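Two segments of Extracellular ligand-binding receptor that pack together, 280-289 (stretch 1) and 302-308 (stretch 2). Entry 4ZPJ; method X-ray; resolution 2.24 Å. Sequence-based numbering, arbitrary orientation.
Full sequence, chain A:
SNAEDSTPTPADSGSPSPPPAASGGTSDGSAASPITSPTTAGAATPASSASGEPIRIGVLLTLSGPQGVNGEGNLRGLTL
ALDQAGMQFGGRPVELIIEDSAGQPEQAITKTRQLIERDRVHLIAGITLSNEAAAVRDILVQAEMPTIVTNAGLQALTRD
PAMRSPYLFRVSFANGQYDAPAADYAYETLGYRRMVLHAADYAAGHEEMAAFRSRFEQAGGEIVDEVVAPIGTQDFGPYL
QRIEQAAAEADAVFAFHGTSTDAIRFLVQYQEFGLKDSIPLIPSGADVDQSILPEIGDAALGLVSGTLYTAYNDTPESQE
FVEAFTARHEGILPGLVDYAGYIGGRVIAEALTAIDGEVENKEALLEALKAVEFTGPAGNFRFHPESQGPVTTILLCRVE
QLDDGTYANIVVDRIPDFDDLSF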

# COMPACT_ATOMS: atom_id res chain seq x y z
N PRO A 280 14.03 18.20 10.67
CA PRO A 280 13.56 16.81 10.73
C PRO A 280 12.58 16.49 9.63
O PRO A 280 11.73 17.30 9.31
N LEU A 281 12.70 15.30 9.10
CA LEU A 281 11.90 14.90 7.97
C LEU A 281 11.26 13.56 8.28
O LEU A 281 11.95 12.65 8.77
N ILE A 282 9.95 13.44 7.99
CA ILE A 282 9.26 12.19 8.10
C ILE A 282 8.88 11.85 6.67
O ILE A 282 8.03 12.51 6.05
N PRO A 283 9.57 10.86 6.11
CA PRO A 283 9.21 10.39 4.82
C PRO A 283 8.01 9.53 4.90
O PRO A 283 7.74 8.90 5.92
N SER A 284 7.30 9.47 3.79
CA SER A 284 6.29 8.44 3.64
C SER A 284 6.98 7.08 3.63
O SER A 284 8.08 6.92 3.06
N GLY A 285 6.29 6.09 4.18
CA GLY A 285 6.74 4.71 4.08
C GLY A 285 6.98 4.26 2.67
O GLY A 285 7.85 3.46 2.40
N ALA A 286 6.23 4.81 1.72
CA ALA A 286 6.50 4.48 0.31
C ALA A 286 7.88 4.94 -0.18
O ALA A 286 8.52 4.31 -1.07
N ASP A 287 8.36 6.02 0.42
CA ASP A 287 9.56 6.69 -0.09
C ASP A 287 10.80 5.96 0.43
O ASP A 287 11.88 6.16 -0.07
N VAL A 288 10.65 5.14 1.47
CA VAL A 288 11.79 4.37 1.96
C VAL A 288 11.55 2.85 1.82
O VAL A 288 12.11 2.02 2.56
N ASP A 289 10.71 2.48 0.87
CA ASP A 289 10.41 1.08 0.60
C ASP A 289 11.69 0.32 0.28
O ASP A 289 12.62 0.86 -0.33
N GLY A 302 18.12 7.09 10.02
CA GLY A 302 17.54 7.75 11.20
C GLY A 302 16.14 8.36 11.04
O GLY A 302 15.52 8.72 12.01
N LEU A 303 15.63 8.41 9.82
CA LEU A 303 14.33 8.90 9.49
C LEU A 303 13.25 7.93 9.94
O LEU A 303 13.33 6.74 9.74
N VAL A 304 12.21 8.48 10.51
CA VAL A 304 11.07 7.70 10.95
C VAL A 304 9.94 7.82 9.93
O VAL A 304 9.67 8.91 9.42
N SER A 305 9.25 6.71 9.69
CA SER A 305 8.10 6.67 8.81
C SER A 305 7.05 5.64 9.27
O SER A 305 7.37 4.63 9.88
N GLY A 306 5.80 5.89 8.90
CA GLY A 306 4.76 4.89 8.98
C GLY A 306 4.80 4.01 7.77
O GLY A 306 5.06 4.48 6.65
N THR A 307 4.57 2.74 7.96
CA THR A 307 4.48 1.81 6.84
C THR A 307 3.57 0.62 7.10
O THR A 307 3.21 0.28 8.24
N LEU A 308 3.21 -0.03 6.01
CA LEU A 308 2.34 -1.19 6.01
C LEU A 308 3.14 -2.44 6.44
O LEU A 308 2.62 -3.35 7.05

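Neighbouring strands need not be zipped together by direct backbone hydrogen bonds; water can take over part of the bonding while a few side chains fill the remaining space. The pairing of 281-283 with 304-307 in this extracellular ligand-binding receptor is a compact example. The strands run in roughly the same direction, 24° apart, with a closest axial approach of 5.4 Å, and no clear direct hydrogen bond joins the two stretches.

Gly 302 makes no contact, and its positive phi suits a residue without a CB. Leu 303 then points toward stretch 1 and has the largest area covered, 70 Å². Its chi1 of -92° and chi2 of 31° both lie between the usual wells. In this conformation Leu 303 CD2 lies 3.9 Å from CD2 of Leu 281, a t,p rotamer, and 3.7 Å from CG of Pro 283, so one methyl meets both apolar neighbours. The CG of Leu 303 also rests 3.6 Å from the carbonyl O of Leu 281.

At Val 304 the backbone does most of the work. The side chain of Val 304, chi1 t, leaves sideways, and its CB comes no nearer to stretch 1 than 5.2 Å, to Ile 282 CG1, whereas Val 304 O approaches CG2 of Ile 282 (m,t) at 3.3 Å and CD of Pro 283 at 3.1 Å. Val 304 O also receives a CA-H...O contact from Ile 282 CA at 3.6 Å. On the amide side, a water donates to Leu 281 O (2.6 Å) and accepts from Val 304 N (3.0 Å), bridging the strands where they do not bond directly.

Ser 305 points toward stretch 1 in the p rotamer. Ser 305 CB packs 3.1 Å from Pro 283 O, and Ser 305 OG lies 3.6 Å from CG2 of Val 288, whose m side chain points back toward stretch 2. A polar residue thus serves here largely as a small packing element.

Gly 306 repeats the water motif: a second water donates to Pro 283 O (2.8 Å) and accepts from Gly 306 N (2.9 Å). Gly 306 O sits 3.1 Å from Gly 285 CA in another CA-H...O contact. This closeness depends on glycine at 285, since an ideal CB there would fall 2.1 Å from Gly 306 O, a clash.

Thr 307, chi1 t, points sideways, with CB 4.2 Å from Gly 285 CA. A third water links Thr 307 OG1 (2.7 Å) to Gly 285 O (2.7 Å), donating to the carbonyl. Leu 308 lies beyond reach, ending the contact.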

# COMPACT_ATOMS: atom_id res chain seq x y z
CB PRO A 280 12.87 16.70 12.11
CG PRO A 280 13.56 17.79 12.94
CD PRO A 280 13.84 18.91 11.96
CB LEU A 281 12.79 14.77 6.75
CG LEU A 281 12.19 14.06 5.55
CD1 LEU A 281 11.05 14.85 4.98
CD2 LEU A 281 13.28 13.88 4.52
CB ILE A 282 8.01 12.29 8.97
CG1 ILE A 282 8.41 12.57 10.41
CG2 ILE A 282 7.16 11.04 8.83
CD1 ILE A 282 7.27 12.81 11.35
CB PRO A 283 10.37 9.49 4.40
CG PRO A 283 11.37 9.52 5.47
CD PRO A 283 10.68 10.09 6.69
CB SER A 284 5.54 8.63 2.32
OG SER A 284 4.92 7.43 1.93
CB ALA A 286 5.41 5.09 -0.55
CB ASP A 287 9.62 8.18 0.35
CG ASP A 287 8.75 9.14 -0.54
OD1 ASP A 287 7.56 8.84 -0.84
OD2 ASP A 287 9.29 10.24 -0.92
CB VAL A 288 12.16 4.76 3.42
CG1 VAL A 288 12.67 6.18 3.46
CG2 VAL A 288 10.99 4.57 4.37
CB ASP A 289 9.45 0.94 -0.58
CG ASP A 289 9.03 -0.55 -0.84
OD1 ASP A 289 8.42 -1.16 0.07
OD2 ASP A 289 9.32 -1.12 -1.92
CB LEU A 303 14.22 9.14 7.95
CG LEU A 303 14.58 10.55 7.43
CD1 LEU A 303 15.63 11.22 8.29
CD2 LEU A 303 14.90 10.65 5.96
CB VAL A 304 10.62 8.25 12.34
CG1 VAL A 304 9.22 7.90 12.63
CG2 VAL A 304 11.53 7.71 13.44
CB SER A 305 8.52 6.32 7.36
OG SER A 305 8.98 5.00 7.28
CB THR A 307 5.86 1.28 6.41
OG1 THR A 307 5.79 0.66 5.08
CG2 THR A 307 6.43 0.31 7.42
CB LEU A 308 1.77 -1.35 4.61
CG LEU A 308 0.33 -1.74 4.33
CD1 LEU A 308 -0.74 -0.86 4.94
CD2 LEU A 308 0.20 -1.76 2.81
O HOH W 1 12.18 11.40 11.06
O HOH W 2 5.36 8.16 7.17
O HOH W 3 8.19 1.47 4.19